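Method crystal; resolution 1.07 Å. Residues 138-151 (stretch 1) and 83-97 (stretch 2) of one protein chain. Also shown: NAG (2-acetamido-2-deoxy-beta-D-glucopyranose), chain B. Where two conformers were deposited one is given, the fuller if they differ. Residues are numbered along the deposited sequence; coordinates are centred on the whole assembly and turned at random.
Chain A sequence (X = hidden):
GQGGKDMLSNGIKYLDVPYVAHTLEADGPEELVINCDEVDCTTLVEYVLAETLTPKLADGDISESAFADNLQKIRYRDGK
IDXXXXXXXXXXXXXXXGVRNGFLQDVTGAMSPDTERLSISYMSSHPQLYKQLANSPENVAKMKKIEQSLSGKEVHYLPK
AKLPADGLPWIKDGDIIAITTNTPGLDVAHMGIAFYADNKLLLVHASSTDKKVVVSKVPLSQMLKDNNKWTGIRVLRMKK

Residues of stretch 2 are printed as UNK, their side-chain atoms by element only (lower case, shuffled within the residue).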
ATOM      1  N   GLU A 138      -9.659  23.948   3.671  1.00  7.84           N
ATOM      2  CA  GLU A 138     -10.238  23.379   2.474  1.00  7.85           C
ATOM      3  C   GLU A 138      -9.798  21.925   2.309  1.00  7.71           C
ATOM      4  O   GLU A 138     -10.616  21.060   2.006  1.00  7.80           O
ATOM      5  CB  GLU A 138      -9.884  24.196   1.230  1.00  9.41           C
ATOM      6  CG  GLU A 138     -10.611  23.684  -0.001  1.00 12.08           C
ATOM      7  CD  GLU A 138     -10.384  24.518  -1.243  1.00 14.67           C
ATOM      8  OE1 GLU A 138      -9.526  25.416  -1.226  1.00 19.38           O
ATOM      9  OE2 GLU A 138     -11.090  24.283  -2.242  1.00 19.15           O
ATOM     10  N   ASN A 139      -8.505  21.661   2.477  1.00  7.05           N
ATOM     11  CA  ASN A 139      -8.032  20.279   2.368  1.00  6.76           C
ATOM     12  C   ASN A 139      -8.589  19.395   3.469  1.00  6.28           C
ATOM     13  O   ASN A 139      -8.897  18.239   3.235  1.00  6.64           O
ATOM     14  CB  ASN A 139      -6.513  20.180   2.349  1.00  6.75           C
ATOM     15  CG  ASN A 139      -5.903  20.596   1.018  1.00  6.84           C
ATOM     16  OD1 ASN A 139      -6.587  20.645  -0.017  1.00  8.23           O
ATOM     17  ND2 ASN A 139      -4.586  20.826   1.031  1.00  7.74           N
ATOM     18  N   VAL A 140      -8.684  19.910   4.691  1.00  6.34           N
ATOM     19  CA  VAL A 140      -9.282  19.137   5.768  1.00  7.04           C
ATOM     20  C   VAL A 140     -10.722  18.747   5.418  1.00  6.76           C
ATOM     21  O   VAL A 140     -11.116  17.602   5.616  1.00  7.19           O
ATOM     22  CB  VAL A 140      -9.207  19.890   7.109  1.00  7.37           C
ATOM     23  CG1 VAL A 140     -10.094  19.237   8.169  1.00  7.94           C
ATOM     24  CG2 VAL A 140      -7.771  19.957   7.579  1.00  8.18           C
ATOM     25  N   ALA A 141     -11.505  19.688   4.899  1.00  6.81           N
ATOM     26  CA  ALA A 141     -12.878  19.400   4.533  1.00  6.94           C
ATOM     27  C   ALA A 141     -12.952  18.356   3.420  1.00  6.47           C
ATOM     28  O   ALA A 141     -13.794  17.456   3.464  1.00  6.88           O
ATOM     29  CB  ALA A 141     -13.614  20.671   4.145  1.00  7.32           C
ATOM     30  N   LYS A 142     -12.067  18.462   2.426  1.00  6.44           N
ATOM     31  CA  LYS A 142     -12.022  17.473   1.358  1.00  6.74           C
ATOM     32  C   LYS A 142     -11.698  16.098   1.925  1.00  6.28           C
ATOM     33  O   LYS A 142     -12.295  15.094   1.529  1.00  6.95           O
ATOM     34  CB  LYS A 142     -11.009  17.876   0.294  1.00  7.33           C
ATOM     35  CG  LYS A 142     -11.489  19.008  -0.596  1.00  8.26           C
ATOM     36  CD  LYS A 142     -10.418  19.512  -1.555  1.00  9.22           C
ATOM     37  CE  LYS A 142     -10.963  20.569  -2.501  1.00 11.46           C
ATOM     38  NZ  LYS A 142      -9.941  21.037  -3.440  1.00 14.38           N
HETATM   39  N   MSE A 143     -10.753  16.039   2.867  1.00  5.98           N
HETATM   40  CA  MSE A 143     -10.423  14.759   3.494  1.00  6.01           C
HETATM   41  C   MSE A 143     -11.589  14.199   4.301  1.00  6.02           C
HETATM   42  O   MSE A 143     -11.825  12.992   4.264  1.00  6.18           O
HETATM   43  CB  MSE A 143      -9.191  14.826   4.385  1.00  6.59           C
HETATM   44  CG  MSE A 143      -7.872  15.052   3.648  1.00  7.26           C
HETATM   45 SE   MSE A 143      -7.563  13.872   2.113  0.75  7.58          SE
HETATM   46  CE  MSE A 143      -7.865  12.181   2.980  1.00  7.91           C
ATOM     47  N   LYS A 144     -12.326  15.042   5.020  1.00  6.20           N
ATOM     48  CA  LYS A 144     -13.476  14.548   5.771  1.00  6.65           C
ATOM     49  C   LYS A 144     -14.495  13.914   4.826  1.00  6.65           C
ATOM     50  O   LYS A 144     -15.083  12.879   5.149  1.00  7.49           O
ATOM     51  CB  LYS A 144     -14.138  15.661   6.576  1.00  7.08           C
ATOM     52  CG  LYS A 144     -13.362  16.114   7.791  1.00  7.57           C
ATOM     53  CD  LYS A 144     -14.064  17.269   8.499  1.00  8.06           C
ATOM     54  CE  LYS A 144     -13.329  17.729   9.734  1.00  9.03           C
ATOM     55  NZ  LYS A 144     -13.961  18.931  10.349  1.00  9.30           N
ATOM     56  N   LYS A 145     -14.740  14.522   3.670  1.00  7.11           N
ATOM     57  CA  LYS A 145     -15.697  13.957   2.728  0.50  7.61           C
ATOM     58  C   LYS A 145     -15.215  12.588   2.225  1.00  7.31           C
ATOM     59  O   LYS A 145     -15.987  11.633   2.149  1.00  8.14           O
ATOM     60  CB  LYS A 145     -15.914  14.923   1.573  0.50  8.74           C
ATOM     61  CG  LYS A 145     -17.024  14.524   0.656  0.50 10.41           C
ATOM     62  CD  LYS A 145     -17.137  15.480  -0.504  0.50 12.61           C
ATOM     63  CE  LYS A 145     -18.304  15.110  -1.402  0.50 15.72           C
ATOM     64  NZ  LYS A 145     -18.455  16.075  -2.523  0.50 18.20           N
ATOM     65  N   ILE A 146     -13.931  12.494   1.897  1.00  6.48           N
ATOM     66  CA  ILE A 146     -13.339  11.227   1.464  1.00  6.38           C
ATOM     67  C   ILE A 146     -13.473  10.165   2.569  1.00  6.18           C
ATOM     68  O   ILE A 146     -13.871   9.024   2.310  1.00  7.01           O
ATOM     69  CB  ILE A 146     -11.865  11.469   1.061  1.00  7.03           C
ATOM     70  CG1 ILE A 146     -11.813  12.203  -0.291  1.00  7.30           C
ATOM     71  CG2 ILE A 146     -11.087  10.158   0.990  1.00  7.47           C
ATOM     72  CD1 ILE A 146     -10.556  12.972  -0.525  1.00  8.07           C
ATOM     73  N   GLU A 147     -13.134  10.552   3.795  1.00  5.91           N
ATOM     74  CA  GLU A 147     -13.204   9.658   4.950  1.00  6.28           C
ATOM     75  C   GLU A 147     -14.612   9.149   5.185  1.00  6.89           C
ATOM     76  O   GLU A 147     -14.819   7.969   5.441  1.00  8.01           O
ATOM     77  CB  GLU A 147     -12.721  10.396   6.191  1.00  6.18           C
ATOM     78  CG  GLU A 147     -11.211  10.641   6.194  1.00  6.17           C
ATOM     79  CD  GLU A 147     -10.754  11.634   7.238  1.00  6.47           C
ATOM     80  OE1 GLU A 147     -11.626  12.231   7.907  1.00  7.19           O
ATOM     81  OE2 GLU A 147      -9.517  11.838   7.356  1.00  6.69           O
ATOM     82  N   GLN A 148     -15.585  10.045   5.113  1.00  8.12           N
ATOM     83  CA  GLN A 148     -16.962   9.649   5.366  0.70  9.15           C
ATOM     84  C   GLN A 148     -17.441   8.670   4.277  1.00  9.64           C
ATOM     85  O   GLN A 148     -18.182   7.734   4.573  1.00 11.29           O
ATOM     86  CB  GLN A 148     -17.862  10.883   5.488  0.70 11.08           C
ATOM     87  CG  GLN A 148     -17.645  11.682   6.801  0.70 11.95           C
ATOM     88  CD  GLN A 148     -18.292  11.057   8.039  0.70 14.87           C
ATOM     89  OE1 GLN A 148     -19.122  10.156   7.933  0.70 18.59           O
ATOM     90  NE2 GLN A 148     -17.916  11.543   9.218  0.70 15.96           N
ATOM     91  N   SER A 149     -17.021   8.883   3.031  1.00  9.02           N
ATOM     92  CA  SER A 149     -17.418   7.981   1.957  0.70 10.47           C
ATOM     93  C   SER A 149     -16.748   6.601   2.058  1.00  9.39           C
ATOM     94  O   SER A 149     -17.348   5.589   1.703  1.00 12.12           O
ATOM     95  CB  SER A 149     -17.175   8.629   0.602  0.70 12.48           C
ATOM     96  OG  SER A 149     -18.040   9.746   0.441  0.70 13.80           O
ATOM     97  N   LEU A 150     -15.520   6.550   2.562  1.00  7.58           N
ATOM     98  CA  LEU A 150     -14.823   5.271   2.751  1.00  7.36           C
ATOM     99  C   LEU A 150     -15.392   4.483   3.922  1.00  7.94           C
ATOM    100  O   LEU A 150     -15.425   3.254   3.900  1.00  9.77           O
ATOM    101  CB  LEU A 150     -13.339   5.522   3.027  1.00  6.97           C
ATOM    102  CG  LEU A 150     -12.504   6.015   1.850  1.00  7.22           C
ATOM    103  CD1 LEU A 150     -11.175   6.536   2.332  1.00  6.96           C
ATOM    104  CD2 LEU A 150     -12.288   4.923   0.813  1.00  8.42           C
ATOM    105  N   SER A 151     -15.773   5.204   4.970  1.00  7.96           N
ATOM    106  CA  SER A 151     -16.167   4.597   6.228  1.00  8.75           C
ATOM    107  C   SER A 151     -17.527   3.920   6.120  1.00  8.48           C
ATOM    108  O   SER A 151     -18.392   4.338   5.346  1.00  9.94           O
ATOM    109  CB  SER A 151     -16.202   5.652   7.321  1.00  8.94           C
ATOM    110  OG  SER A 151     -14.904   6.136   7.609  1.00  9.69           O
ATOM    111  N   UNK A  83      -4.443  18.470  -6.472  1.00 10.53           N
ATOM    112  CA  UNK A  83      -4.154  18.854  -5.112  1.00  9.87           C
ATOM    113  C   UNK A  83      -3.769  17.698  -4.209  1.00  9.10           C
ATOM    114  O   UNK A  83      -3.843  16.520  -4.562  1.00  8.51           O
ATOM    115  N   UNK A  84      -3.370  18.047  -2.996  1.00  8.40           N
ATOM    116  CA  UNK A  84      -2.935  17.068  -2.007  1.00  7.34           C
ATOM    117  C   UNK A  84      -3.979  15.978  -1.790  1.00  7.03           C
ATOM    118  O   UNK A  84      -3.638  14.806  -1.614  1.00  7.46           O
ATOM    119  c   UNK A  84      -0.594  15.551   1.595  1.00  7.99           C
ATOM    120  c   UNK A  84      -2.731  15.908   2.619  1.00  7.97           C
ATOM    121  c   UNK A  84      -2.250  16.899   0.457  1.00  7.51           C
ATOM    122  o   UNK A  84      -1.123  14.597   3.733  1.00  8.54           O
ATOM    123  c   UNK A  84      -2.665  17.786  -0.701  1.00  8.04           C
ATOM    124  c   UNK A  84      -3.111  16.668   1.527  1.00  7.75           C
ATOM    125  c   UNK A  84      -0.990  16.323   0.505  1.00  7.52           C
ATOM    126  c   UNK A  84      -1.482  15.347   2.645  1.00  7.53           C
ATOM    127  N   UNK A  85      -5.252  16.363  -1.763  1.00  7.05           N
ATOM    128  CA  UNK A  85      -6.286  15.403  -1.425  1.00  6.85           C
ATOM    129  C   UNK A  85      -6.671  14.458  -2.566  1.00  6.77           C
ATOM    130  O   UNK A  85      -7.440  13.524  -2.339  1.00  7.41           O
ATOM    131  c   UNK A  85      -7.539  16.086  -0.863  1.00  7.52           C
ATOM    132  c   UNK A  85      -7.180  16.939   0.354  1.00  7.90           C
ATOM    133  o   UNK A  85      -8.134  16.928  -1.857  1.00  9.62           O
ATOM    134  N   UNK A  86      -6.124  14.681  -3.767  1.00  7.05           N
ATOM    135  CA  UNK A  86      -6.294  13.725  -4.867  1.00  6.92           C
ATOM    136  C   UNK A  86      -5.352  12.528  -4.755  1.00  6.42           C
ATOM    137  O   UNK A  86      -5.557  11.524  -5.421  1.00  6.74           O
ATOM    138  o   UNK A  86      -4.755  14.823  -6.432  1.00  8.24           O
ATOM    139  c   UNK A  86      -6.095  14.402  -6.226  1.00  8.07           C
ATOM    140  N   UNK A  87      -4.305  12.641  -3.941  1.00  5.97           N
ATOM    141  CA  UNK A  87      -3.422  11.508  -3.681  1.00  5.91           C
ATOM    142  C   UNK A  87      -4.183  10.507  -2.822  1.00  6.00           C
ATOM    143  O   UNK A  87      -4.901  10.893  -1.904  1.00  6.27           O
ATOM    144  c   UNK A  87      -0.984  11.045  -3.175  1.00  6.44           C
ATOM    145  c   UNK A  87      -2.153  11.969  -2.961  1.00  6.50           C
ATOM    146  c   UNK A  87       1.322  13.106  -1.141  1.00  6.54           C
ATOM    147  n   UNK A  87       0.617  12.604  -2.145  1.00  7.27           N
ATOM    148  n   UNK A  87       1.697  14.379  -1.168  1.00  7.02           N
ATOM    149  n   UNK A  87       1.650  12.351  -0.103  1.00  7.43           N
ATOM    150  c   UNK A  87       0.128  11.228  -2.183  1.00  7.07           C
ATOM    151  N   UNK A  88      -4.015   9.222  -3.101  1.00  5.72           N
ATOM    152  CA  UNK A  88      -4.771   8.174  -2.414  1.00  5.91           C
ATOM    153  C   UNK A  88      -4.080   7.781  -1.106  1.00  5.81           C
ATOM    154  O   UNK A  88      -3.499   6.707  -0.953  1.00  7.13           O
ATOM    155  c   UNK A  88      -4.967   6.994  -3.352  1.00  5.94           C
ATOM    156  c   UNK A  88      -7.324   7.301  -4.143  1.00  7.21           C
ATOM    157  c   UNK A  88      -5.860   7.330  -4.540  1.00  6.16           C
ATOM    158  c   UNK A  88      -5.608   6.385  -5.712  1.00  6.16           C
ATOM    159  N   UNK A  89      -4.194   8.678  -0.137  1.00  5.88           N
ATOM    160  CA  UNK A  89      -3.527   8.529   1.153  1.00  5.94           C
ATOM    161  C   UNK A  89      -3.969   7.291   1.921  1.00  5.52           C
ATOM    162  O   UNK A  89      -3.149   6.643   2.564  1.00  6.95           O
ATOM    163  c   UNK A  89      -1.855  12.490   0.794  1.00  7.81           C
ATOM    164  n   UNK A  89      -1.983  11.299   1.345  1.00  7.57           N
ATOM    165  n   UNK A  89      -3.053  12.971   0.523  1.00  7.35           N
ATOM    166  c   UNK A  89      -3.804   9.733   2.042  1.00  6.52           C
ATOM    167  c   UNK A  89      -3.989  12.059   0.928  1.00  7.18           C
ATOM    168  c   UNK A  89      -3.319  11.014   1.463  1.00  6.70           C
ATOM    169  N   UNK A  90      -5.263   6.999   1.899  1.00  5.17           N
ATOM    170  CA  UNK A  90      -5.782   5.853   2.625  1.00  4.95           C
ATOM    171  C   UNK A  90      -5.742   4.619   1.743  1.00  4.81           C
ATOM    172  O   UNK A  90      -6.228   4.642   0.606  1.00  4.96           O
ATOM    173  o   UNK A  90      -7.788   9.899   7.281  1.00  6.65           O
ATOM    174  c   UNK A  90      -7.304   7.153   4.193  1.00  5.17           C
ATOM    175  c   UNK A  90      -6.752   6.938   5.450  1.00  5.98           C
ATOM    176  c   UNK A  90      -7.195   6.115   3.115  1.00  5.17           C
ATOM    177  c   UNK A  90      -6.887   7.870   6.457  1.00  6.07           C
ATOM    178  c   UNK A  90      -8.150   9.272   4.994  1.00  5.37           C
ATOM    179  c   UNK A  90      -7.605   9.025   6.235  1.00  5.42           C
ATOM    180  c   UNK A  90      -7.998   8.341   3.981  1.00  5.68           C
ATOM    181  N   UNK A  91      -5.195   3.532   2.266  1.00  4.90           N
ATOM    182  CA  UNK A  91      -5.006   2.360   1.448  1.00  4.97           C
ATOM    183  C   UNK A  91      -6.331   1.727   1.024  1.00  4.65           C
ATOM    184  O   UNK A  91      -6.423   1.212  -0.081  1.00  5.06           O
ATOM    185  c   UNK A  91      -2.657   2.096   2.304  1.00  6.69           C
ATOM    186  c   UNK A  91      -4.007   1.387   2.097  1.00  5.58           C
ATOM    187  c   UNK A  91      -2.106   2.830   1.071  1.00  8.21           C
ATOM    188  c   UNK A  91      -3.837   0.130   1.241  1.00  6.42           C
ATOM    189  N   UNK A  92      -7.392   1.827   1.824  1.00  4.74           N
ATOM    190  CA  UNK A  92      -8.690   1.329   1.337  1.00  5.10           C
ATOM    191  C   UNK A  92      -9.066   2.042   0.042  1.00  5.13           C
ATOM    192  O   UNK A  92      -9.614   1.441  -0.877  1.00  5.66           O
ATOM    193  c   UNK A  92      -9.785   1.523   2.372  1.00  5.82           C
ATOM    194  N   UNK A  93      -8.795   3.346  -0.015  1.00  5.09           N
ATOM    195  CA  UNK A  93      -9.121   4.179  -1.185  1.00  5.39           C
ATOM    196  C   UNK A  93      -8.211   3.834  -2.369  1.00  5.25           C
ATOM    197  O   UNK A  93      -8.661   3.736  -3.511  1.00  5.91           O
ATOM    198  c   UNK A  93      -9.783   6.621  -1.588  1.00  6.93           C
ATOM    199  o   UNK A  93     -10.631   6.221  -2.418  1.00  7.99           O
ATOM    200  c   UNK A  93      -8.955   5.643  -0.772  1.00  5.99           C
ATOM    201  o   UNK A  93      -9.577   7.827  -1.334  1.00  8.11           O
ATOM    202  N   UNK A  94      -6.930   3.633  -2.073  1.00  5.27           N
ATOM    203  CA  UNK A  94      -5.920   3.197  -3.041  1.00  5.01           C
ATOM    204  C   UNK A  94      -6.332   1.861  -3.681  1.00  5.22           C
ATOM    205  O   UNK A  94      -6.251   1.701  -4.895  1.00  5.54           O
ATOM    206  c   UNK A  94      -2.748   1.626  -3.429  1.00  5.33           C
ATOM    207  c   UNK A  94      -1.069  -0.389  -4.355  1.00  6.32           C
ATOM    208  c   UNK A  94      -3.338   2.879  -3.071  1.00  5.52           C
ATOM    209  c   UNK A  94      -1.514   1.912  -4.048  1.00  5.93           C
ATOM    210  c   UNK A  94      -2.274  -0.709  -3.730  1.00  6.30           C
ATOM    211  c   UNK A  94      -2.458   3.843  -3.466  1.00  6.07           C
ATOM    212  c   UNK A  94      -4.589   3.103  -2.292  1.00  5.15           C
ATOM    213  c   UNK A  94      -3.129   0.287  -3.264  1.00  6.01           C
ATOM    214  c   UNK A  94      -0.671   0.908  -4.521  1.00  6.55           C
ATOM    215  n   UNK A  94      -1.371   3.274  -4.069  1.00  6.61           N
ATOM    216  N   UNK A  95      -6.785   0.925  -2.851  1.00  5.28           N
ATOM    217  CA  UNK A  95      -7.260  -0.361  -3.328  1.00  5.32           C
ATOM    218  C   UNK A  95      -8.482  -0.152  -4.217  1.00  5.64           C
ATOM    219  O   UNK A  95      -8.556  -0.705  -5.316  1.00  6.09           O
ATOM    220  c   UNK A  95      -6.315  -1.687  -1.414  1.00  5.40           C
ATOM    221  c   UNK A  95      -8.397  -2.513  -2.620  1.00  5.91           C
ATOM    222  c   UNK A  95      -7.595  -1.277  -2.140  1.00  5.25           C
ATOM    223  c   UNK A  95      -6.552  -2.301  -0.047  1.00  5.46           C
ATOM    224  N   UNK A  96      -9.454   0.624  -3.758  1.00  6.11           N
ATOM    225  CA  UNK A  96     -10.664   0.840  -4.544  1.00  6.73           C
ATOM    226  C   UNK A  96     -10.340   1.437  -5.904  1.00  5.91           C
ATOM    227  O   UNK A  96     -10.942   1.079  -6.905  1.00  6.50           O
ATOM    228  c   UNK A  96     -11.639   1.762  -3.801  1.00  7.43           C
ATOM    229  o   UNK A  96     -12.089  -0.064  -2.353  1.00 11.70           O
ATOM    230  n   UNK A  96     -12.800   1.954  -1.711  1.00 10.69           N
ATOM    231  c   UNK A  96     -12.203   1.135  -2.556  1.00  9.32           C
ATOM    232  N   UNK A  97      -9.393   2.366  -5.943  1.00  5.65           N
ATOM    233  CA  UNK A  97      -8.962   2.966  -7.200  1.00  5.74           C
ATOM    234  C   UNK A  97      -8.429   1.904  -8.167  1.00  5.47           C
ATOM    235  O   UNK A  97      -8.766   1.913  -9.346  1.00  6.27           O
ATOM    236  c   UNK A  97      -7.897   4.025  -6.906  1.00  6.39           C
ATOM    237  n   UNK A  97      -6.044   4.465  -8.378  1.00  7.86           N
ATOM    238  c   UNK A  97      -7.333   4.667  -8.148  1.00  7.00           C
ATOM    239  o   UNK A  97      -8.040   5.343  -8.891  1.00  8.93           O
TER
HETATM  240  C1  NAG B 301       0.994   6.992   3.530  0.50 10.08           C
HETATM  241  C2  NAG B 301       0.283   8.322   3.741  0.50  8.88           C
HETATM  242  C3  NAG B 301       0.228   9.134   2.450  0.50  7.54           C
HETATM  243  C4  NAG B 301       1.570   9.133   1.722  0.50  7.71           C
HETATM  244  C5  NAG B 301       2.187   7.741   1.658  0.50  8.17           C
HETATM  245  C6  NAG B 301       3.574   7.813   1.032  0.50  8.64           C
HETATM  246  C7  NAG B 301      -1.381   8.453   5.544  0.50  8.75           C
HETATM  247  C8  NAG B 301      -2.793   8.252   5.982  0.50  8.34           C
HETATM  248  N2  NAG B 301      -1.060   8.133   4.287  0.50  9.27           N
HETATM  249  O1  NAG B 301       1.148   6.384   4.777  0.50 13.75           O
HETATM  250  O3  NAG B 301      -0.078  10.461   2.796  0.50  8.51           O
HETATM  251  O4  NAG B 301       1.439   9.680   0.431  0.50  9.04           O
HETATM  252  O5  NAG B 301       2.271   7.200   2.958  0.50  9.12           O
HETATM  253  O6  NAG B 301       4.412   8.639   1.802  0.50  8.34           O
HETATM  254  O7  NAG B 301      -0.586   8.903   6.363  0.50 10.12           O
HETATM  255  O   HOH W   1      -3.406  20.828  -1.950  1.00 18.91           O
HETATM  256  O   HOH W   2      -6.425  19.074  -2.312  1.00 12.10           O
HETATM  257  O   HOH W   3     -14.485   2.100   1.300  1.00 12.53           O

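Position 83 has no side-chain atoms, and its phi of 82° is a value that favours glycine: Gly83. Its carbonyl O opens the short 3-10 segment that follows.

Position 84 carries one carbon, then a six-carbon ring bearing an oxygen; the first carbon nears the amide of Asn139. This is Tyr84. Tyr84 CB lies 4.0 Å from Asn139 ND2, and one water accepts from both Tyr84 N and Asn139 ND2.

At position 85 one carbon holds an oxygen and a carbon, touching Asn139, Lys142 and Met143: Thr85. This compact side chain suits a place close to the helix: Thr85 CG2 lies 3.6 Å from Asn139 O and 3.6 Å from Met143 SE, while Thr85 OG1 is 3.5 Å from Lys142 CD. A second water accepts from Thr85 N and donates to Asn139 OD1.

Position 86 has a carbon and an oxygen, and its CA-to-CB bond points away from stretch 1: Ser86. Ser86 OG donates to Gly83 O at 2.7 Å, securing the turn.

Position 87 has three carbons, a nitrogen, and a carbon with two more nitrogens: Arg87. It misses the helix, but Arg87 NH1 donates to NAG O4 at 2.7 Å.

Position 88, four carbons forked at the second, is Leu88, apolar as suits its burial; its CA-to-CB bond points away.

Position 89 bears a five-membered ring of three carbons and two nitrogens, approached by Met143 SE: His89. Two ring nitrogens allow two bonds: His89 NE2 to Tyr84 O at 2.9 Å and His89 ND1 to NAG O3 at 2.5 Å. Met143 SE approaches His89 CD2 obliquely at 4.2 Å.

Position 90 has one carbon and a six-carbon ring whose oxygen reaches the Glu147 carboxylate: Tyr90, long enough for Tyr90 OH to donate to Glu147 OE2 at 2.6 Å. Tyr90 CE2 meets Met143 CE at 3.5 Å.

Position 91, four carbons forked at the first, is Ile91, apolar and buried. Position 92 has one carbon, and its backbone nears Leu150: Ala92, with Ala92 C 4.4 Å from Leu150 CD2.

Position 93 has two carbons, the second carrying two oxygens, and touches Ile146 and Leu150: Asp93. Asp93 CB packs 3.8 Å from Leu150 CD2; its OD2 is hydrogen-bonded elsewhere. Position 94, fused rings with one nitrogen, is Trp94, buried with NE1 bonded elsewhere. Position 95, four carbons forked at the first, is Ile95, apolar and buried.

Position 96 has two carbons, an oxygen and a nitrogen near Leu150: Asn96, its ND2 weakly bonded to a water that donates to Leu150 O. Asn96 ND2 sits 3.9 Å from Leu150 CD2. Position 97 has the same atoms without contact: Asn97, its polar ends bonded elsewhere.

The contact buries 580 Å². Waters join Asn139 to the 3-10 segment, Met143 and Leu150 supply apolar packing, and Tyr90–Glu147 is the one direct hydrogen bond between the stretches, whose helices cross at 72°.

Stretch 2 83-97: GYTSRLHYIADWINN
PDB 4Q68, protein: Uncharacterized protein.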